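PDB 3EGR: phenylacetate-CoA oxygenase subunit PaaB from Ralstonia eutropha JMP134, which is probably a small non-catalytic subunit of the multicomponent oxygenase that attacks the aromatic ring of phenylacetyl-CoA in bacterial phenylacetate degradation. Local coordinates for residues 12-17 and 43-48; 28-33 and 37-42. All coordinates share one frame; numbering follows the deposited sequence.

Contact 1 (12-17 and 43-48); sequences VFVRSK and VYTRRQ
Val12 and Val14, alternate residues on strand 9-15, meet Tyr44 and Thr45 at the C-terminal end of helix 33-45, a small worked example of a helix packed on an antiparallel sheet, an alpha+beta arrangement. The helix lies across one face of the sheet, in which strand 9-15 is central, and because side chains alternate along a strand, the two valines point to the helix while Phe13 between them points to the other face. Val12 offers both of its methyls to one side of the tyrosine ring: CG1 lies 3.9 Å from Tyr44 CD2, and CG2 lies 4.0 Å from Tyr44 CE2. The valine meets this side of the ring at a slant. Further along, Val14 CG2 reaches Thr45 CG2 at 4.0 Å, a single methyl-to-methyl touch. No hydrogen bond joins the two segments, so the contact between them is apolar.

The torsion of Tyr44 sets CG beside the backbone N and opposite the carbonyl carbon (chi1 -68°), which carries the CD2-CE2 side of the ring to Val12, and Val43 CG1 sits over the centre of one ring face. Thr45 divides its branches, the methyl going to the strand and OG1 turning back to the helix. Both polar ends have partners beyond the two segments, Tyr44 OH being hydrogen-bonded to Ser27 O on strand 23-29 and Thr45 OG1 to Arg41 O one turn back. Ile53 of strand 52-57 packs against both Val12 and Thr45, and on the far face Phe13 stacks on Phe13 of the second subunit. Beyond Thr45 the chain leaves the helix at Arg46, with positive phi, in a type I' turn closed by Gln48 N to Thr45 O at 3.2 Å.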
loop_
_atom_site.group_PDB
_atom_site.type_symbol
_atom_site.label_atom_id
_atom_site.label_comp_id
_atom_site.label_asym_id
_atom_site.label_seq_id
_atom_site.Cartn_x
_atom_site.Cartn_y
_atom_site.Cartn_z
ATOM N N VAL A 12 1.104 -13.809 -1.907
ATOM C CA VAL A 12 1.885 -14.198 -3.065
ATOM C C VAL A 12 0.947 -14.691 -4.167
ATOM O O VAL A 12 0.103 -15.560 -3.936
ATOM C CB VAL A 12 2.857 -15.335 -2.684
ATOM C CG1 VAL A 12 3.650 -15.827 -3.894
ATOM C CG2 VAL A 12 3.784 -14.875 -1.583
ATOM N N PHE A 13 1.119 -14.150 -5.368
ATOM C CA PHE A 13 0.360 -14.576 -6.540
ATOM C C PHE A 13 1.357 -14.976 -7.605
ATOM O O PHE A 13 2.321 -14.246 -7.836
ATOM C CB PHE A 13 -0.511 -13.433 -7.075
ATOM C CG PHE A 13 -1.402 -12.804 -6.035
ATOM C CD1 PHE A 13 -0.906 -11.863 -5.151
ATOM C CD2 PHE A 13 -2.737 -13.146 -5.945
ATOM C CE1 PHE A 13 -1.717 -11.287 -4.197
ATOM C CE2 PHE A 13 -3.550 -12.571 -4.986
ATOM C CZ PHE A 13 -3.035 -11.646 -4.114
ATOM N N VAL A 14 1.114 -16.116 -8.259
ATOM C CA VAL A 14 2.009 -16.637 -9.292
ATOM C C VAL A 14 1.270 -16.899 -10.605
ATOM O O VAL A 14 0.128 -17.360 -10.605
ATOM C CB VAL A 14 2.651 -17.955 -8.850
ATOM C CG1 VAL A 14 3.370 -18.588 -10.005
ATOM C CG2 VAL A 14 3.594 -17.721 -7.700
ATOM N N ARG A 15 1.919 -16.597 -11.723
ATOM C CA ARG A 15 1.421 -17.009 -13.023
ATOM C C ARG A 15 2.453 -17.908 -13.644
ATOM O O ARG A 15 3.560 -17.473 -13.928
ATOM C CB ARG A 15 1.190 -15.816 -13.931
ATOM C CG ARG A 15 0.597 -16.191 -15.272
ATOM C CD ARG A 15 0.484 -14.978 -16.149
ATOM N NE ARG A 15 1.805 -14.468 -16.506
ATOM C CZ ARG A 15 2.076 -13.203 -16.826
ATOM N NH1 ARG A 15 1.125 -12.270 -16.863
ATOM N NH2 ARG A 15 3.328 -12.868 -17.119
ATOM N N SER A 16 2.070 -19.157 -13.873
ATOM C CA SER A 16 2.983 -20.170 -14.368
ATOM C C SER A 16 3.375 -19.907 -15.819
ATOM O O SER A 16 2.798 -19.032 -16.468
ATOM C CB SER A 16 2.330 -21.531 -14.235
ATOM O OG SER A 16 1.167 -21.558 -15.025
ATOM N N LYS A 17 4.357 -20.673 -16.309
ATOM C CA LYS A 17 4.933 -20.483 -17.657
ATOM C C LYS A 17 3.842 -20.422 -18.712
ATOM O O LYS A 17 3.631 -19.377 -19.329
ATOM C CB LYS A 17 5.950 -21.590 -17.996
ATOM C CG LYS A 17 6.532 -21.518 -19.425
ATOM N N VAL A 43 10.131 -20.765 -2.196
ATOM C CA VAL A 43 9.111 -21.531 -1.480
ATOM C C VAL A 43 8.032 -22.054 -2.415
ATOM O O VAL A 43 7.556 -23.166 -2.222
ATOM C CB VAL A 43 8.463 -20.693 -0.330
ATOM C CG1 VAL A 43 7.139 -21.294 0.102
ATOM C CG2 VAL A 43 9.428 -20.593 0.856
ATOM N N TYR A 44 7.657 -21.260 -3.422
ATOM C CA TYR A 44 6.465 -21.548 -4.224
ATOM C C TYR A 44 6.761 -21.893 -5.674
ATOM O O TYR A 44 6.056 -22.710 -6.246
ATOM C CB TYR A 44 5.459 -20.380 -4.189
ATOM C CG TYR A 44 4.789 -20.151 -2.834
ATOM C CD1 TYR A 44 3.939 -21.101 -2.288
ATOM C CD2 TYR A 44 5.001 -18.973 -2.111
ATOM C CE1 TYR A 44 3.328 -20.903 -1.063
ATOM C CE2 TYR A 44 4.394 -18.767 -0.890
ATOM C CZ TYR A 44 3.561 -19.741 -0.369
ATOM O OH TYR A 44 2.944 -19.560 0.845
ATOM N N THR A 45 7.775 -21.291 -6.290
ATOM C CA THR A 45 8.054 -21.605 -7.696
ATOM C C THR A 45 9.245 -22.533 -7.898
ATOM O O THR A 45 9.434 -23.051 -8.997
ATOM C CB THR A 45 8.261 -20.340 -8.545
ATOM O OG1 THR A 45 9.569 -19.807 -8.317
ATOM C CG2 THR A 45 7.192 -19.294 -8.224
ATOM N N ARG A 46 10.054 -22.736 -6.860
ATOM C CA ARG A 46 11.275 -23.527 -6.998
ATOM C C ARG A 46 12.140 -23.045 -8.157
ATOM O O ARG A 46 12.744 -23.844 -8.856
ATOM C CB ARG A 46 10.943 -25.009 -7.182
ATOM C CG ARG A 46 10.178 -25.569 -6.026
ATOM C CD ARG A 46 9.805 -26.992 -6.243
ATOM N NE ARG A 46 8.961 -27.455 -5.158
ATOM C CZ ARG A 46 8.543 -28.709 -5.003
ATOM N NH1 ARG A 46 8.873 -29.662 -5.874
ATOM N NH2 ARG A 46 7.782 -29.012 -3.962
ATOM N N ARG A 47 12.186 -21.729 -8.351
ATOM C CA ARG A 47 13.019 -21.098 -9.390
ATOM C C ARG A 47 12.737 -21.504 -10.844
ATOM O O ARG A 47 13.579 -21.304 -11.695
ATOM C CB ARG A 47 14.512 -21.261 -9.051
ATOM C CG ARG A 47 14.870 -20.598 -7.733
ATOM C CD ARG A 47 16.341 -20.525 -7.461
ATOM N NE ARG A 47 16.562 -20.167 -6.061
ATOM C CZ ARG A 47 17.677 -19.620 -5.571
ATOM N NH1 ARG A 47 18.722 -19.376 -6.345
ATOM N NH2 ARG A 47 17.758 -19.324 -4.279
ATOM N N GLN A 48 11.544 -22.024 -11.128
ATOM C CA GLN A 48 11.112 -22.317 -12.503
ATOM C C GLN A 48 11.320 -21.108 -13.427
ATOM O O GLN A 48 10.984 -19.984 -13.064
ATOM C CB GLN A 48 9.620 -22.701 -12.527
ATOM C CG GLN A 48 9.292 -24.010 -13.264
ATOM C CD GLN A 48 9.492 -25.244 -12.375
ATOM O OE1 GLN A 48 9.210 -25.204 -11.166
ATOM N NE2 GLN A 48 9.979 -26.343 -12.968
#

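Contact 2 (28-33 and 37-42); sequences LHATDA and LHMARD
The end of strand 23-29 runs beside the helix it leads into, with the CA atoms of Leu28 and Ala40 7.8 Å apart, while Ala33 and Leu37, one turn apart in the helix itself, have CA atoms separated by 6.2 Å. This is a beta-alpha connection: the strand ends, a short loop turns the chain, and helix 33-45 folds back over the sheet. Met39, a selenomethionine, does much of the side-chain work. Its chain bends at the last torsion (chi3 62°), which brings the end of the side chain onto the backbone at the end of the strand. There CE lies 3.4 Å from His29 O, and SE meets the methyl of Ala30, the first residue of the loop, with CB to SE at 3.9 Å. Closer to the helix axis, Leu28 crosses the base of Met39 at a slant and uses one branch alone: CD2 lies 3.7 Å from Met39 CB and 4.2 Å from Ala40 CB. Ala30 and Ala40 thus each offer a methyl, one to the selenium and the other to the leucine branch.

The loop itself is fixed by polar groups. Asp32 is the N-cap, its OD1 accepting a hydrogen bond from Gln35 N in the first turn, while Gln35 OE1 accepts a hydrogen bond from Thr31 N. Trp10 on strand 9-15 donates its indole NE1 to Ala30 O, tying the loop to the neighbouring strand, and Ala33 packs on Thr62 and Leu37 on Ala63 of the second subunit. In the first turn of the helix, Leu37 N donates to Ala33 O at 2.9 Å.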
loop_
_atom_site.group_PDB
_atom_site.type_symbol
_atom_site.label_atom_id
_atom_site.label_comp_id
_atom_site.label_asym_id
_atom_site.label_seq_id
_atom_site.Cartn_x
_atom_site.Cartn_y
_atom_site.Cartn_z
ATOM N N LEU A 28 3.431 -15.300 3.148
ATOM C CA LEU A 28 4.669 -15.452 3.882
ATOM C C LEU A 28 5.043 -14.146 4.576
ATOM O O LEU A 28 4.557 -13.081 4.203
ATOM C CB LEU A 28 5.797 -15.948 2.960
ATOM C CG LEU A 28 6.074 -15.182 1.668
ATOM C CD1 LEU A 28 6.590 -13.783 1.980
ATOM C CD2 LEU A 28 7.064 -15.961 0.787
ATOM N N HIS A 29 5.880 -14.240 5.605
ATOM C CA HIS A 29 6.386 -13.062 6.294
ATOM C C HIS A 29 7.779 -12.719 5.820
ATOM O O HIS A 29 8.641 -13.601 5.735
ATOM C CB HIS A 29 6.423 -13.290 7.800
ATOM C CG HIS A 29 5.070 -13.460 8.416
ATOM N ND1 HIS A 29 4.448 -14.685 8.508
ATOM C CD2 HIS A 29 4.215 -12.561 8.950
ATOM C CE1 HIS A 29 3.272 -14.533 9.088
ATOM N NE2 HIS A 29 3.099 -13.252 9.354
ATOM N N ALA A 30 7.999 -11.433 5.531
ATOM C CA ALA A 30 9.288 -10.957 4.995
ATOM C C ALA A 30 9.517 -9.505 5.363
ATOM O O ALA A 30 8.572 -8.763 5.605
ATOM C CB ALA A 30 9.347 -11.132 3.481
ATOM N N THR A 31 10.777 -9.094 5.412
ATOM C CA THR A 31 11.090 -7.728 5.839
ATOM C C THR A 31 10.799 -6.701 4.746
ATOM O O THR A 31 10.548 -5.573 5.055
ATOM C CB THR A 31 12.531 -7.578 6.312
ATOM O OG1 THR A 31 13.406 -7.861 5.222
ATOM C CG2 THR A 31 12.827 -8.513 7.506
ATOM N N ASP A 32 10.813 -7.076 3.474
ATOM C CA ASP A 32 10.443 -6.128 2.421
ATOM C C ASP A 32 10.047 -6.846 1.146
ATOM O O ASP A 32 10.112 -8.092 1.075
ATOM C CB ASP A 32 11.586 -5.152 2.153
ATOM C CG ASP A 32 12.891 -5.841 1.897
ATOM O OD1 ASP A 32 12.987 -6.724 1.011
ATOM O OD2 ASP A 32 13.841 -5.495 2.605
ATOM N N ALA A 33 9.643 -6.073 0.140
ATOM C CA ALA A 33 9.077 -6.660 -1.064
ATOM C C ALA A 33 10.108 -7.530 -1.792
ATOM O O ALA A 33 9.774 -8.588 -2.329
ATOM C CB ALA A 33 8.504 -5.588 -1.985
ATOM N N LEU A 37 9.766 -11.519 -2.567
ATOM C CA LEU A 37 9.940 -12.089 -3.911
ATOM C C LEU A 37 10.926 -13.247 -3.904
ATOM O O LEU A 37 10.618 -14.326 -4.385
ATOM C CB LEU A 37 10.451 -11.021 -4.890
ATOM C CG LEU A 37 9.412 -10.235 -5.662
ATOM C CD1 LEU A 37 10.127 -9.175 -6.474
ATOM C CD2 LEU A 37 8.577 -11.170 -6.543
ATOM N N HIS A 38 12.113 -12.993 -3.362
ATOM C CA HIS A 38 13.152 -14.010 -3.245
ATOM C C HIS A 38 12.619 -15.266 -2.538
ATOM O O HIS A 38 12.800 -16.374 -3.032
ATOM C CB HIS A 38 14.375 -13.429 -2.527
ATOM C CG HIS A 38 15.484 -14.417 -2.304
ATOM N ND1 HIS A 38 16.463 -14.673 -3.246
ATOM C CD2 HIS A 38 15.783 -15.196 -1.232
ATOM C CE1 HIS A 38 17.315 -15.562 -2.763
ATOM N NE2 HIS A 38 16.922 -15.897 -1.544
HETATM N N MSE A 39 11.949 -15.081 -1.398
HETATM C CA MSE A 39 11.379 -16.206 -0.637
HETATM C C MSE A 39 10.295 -16.935 -1.425
HETATM O O MSE A 39 10.249 -18.166 -1.413
HETATM C CB MSE A 39 10.776 -15.744 0.704
HETATM C CG MSE A 39 11.785 -15.389 1.774
HETATM SE SE MSE A 39 10.979 -14.705 3.427
HETATM C CE MSE A 39 9.940 -16.236 3.971
ATOM N N ALA A 40 9.397 -16.180 -2.054
ATOM C CA ALA A 40 8.321 -16.773 -2.851
ATOM C C ALA A 40 8.914 -17.592 -3.993
ATOM O O ALA A 40 8.460 -18.718 -4.258
ATOM C CB ALA A 40 7.345 -15.709 -3.370
ATOM N N ARG A 41 9.941 -17.040 -4.647
ATOM C CA ARG A 41 10.639 -17.724 -5.754
ATOM C C ARG A 41 11.086 -19.121 -5.318
ATOM O O ARG A 41 10.895 -20.098 -6.043
ATOM C CB ARG A 41 11.842 -16.887 -6.260
ATOM C CG ARG A 41 12.538 -17.396 -7.559
ATOM C CD ARG A 41 13.662 -16.430 -8.049
ATOM N NE ARG A 41 14.802 -17.106 -8.692
ATOM C CZ ARG A 41 14.920 -17.366 -9.996
ATOM N NH1 ARG A 41 13.968 -17.017 -10.855
ATOM N NH2 ARG A 41 16.003 -17.989 -10.452
ATOM N N ASP A 42 11.654 -19.211 -4.123
ATOM C CA ASP A 42 12.110 -20.489 -3.571
ATOM C C ASP A 42 10.973 -21.357 -3.036
ATOM O O ASP A 42 10.868 -22.544 -3.365
ATOM C CB ASP A 42 13.129 -20.250 -2.450
ATOM C CG ASP A 42 14.493 -19.878 -2.977
ATOM O OD1 ASP A 42 14.707 -19.955 -4.194
ATOM O OD2 ASP A 42 15.358 -19.503 -2.177
#

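How the contacts relate
From the N terminus, strand 9-15 comes first and holds one side of contact 1; the chain then turns into strand 23-29, whose end opens contact 2. Contact 2 closes a short local loop as the chain enters helix 33-45, and that loop is nested within the longer one that contact 1 closes when the helix ends. Together they tie the middle and the C-terminal end of one helix to neighbouring strands of the same sheet. Between them, Val12 CG1 packs on Ala40 CB at 3.7 Å and Val12 CG2 on Leu28 CG, while a salt bridge from Arg47 NE to Asp42 OD1, 2.6 Å, joins the turn to the helix.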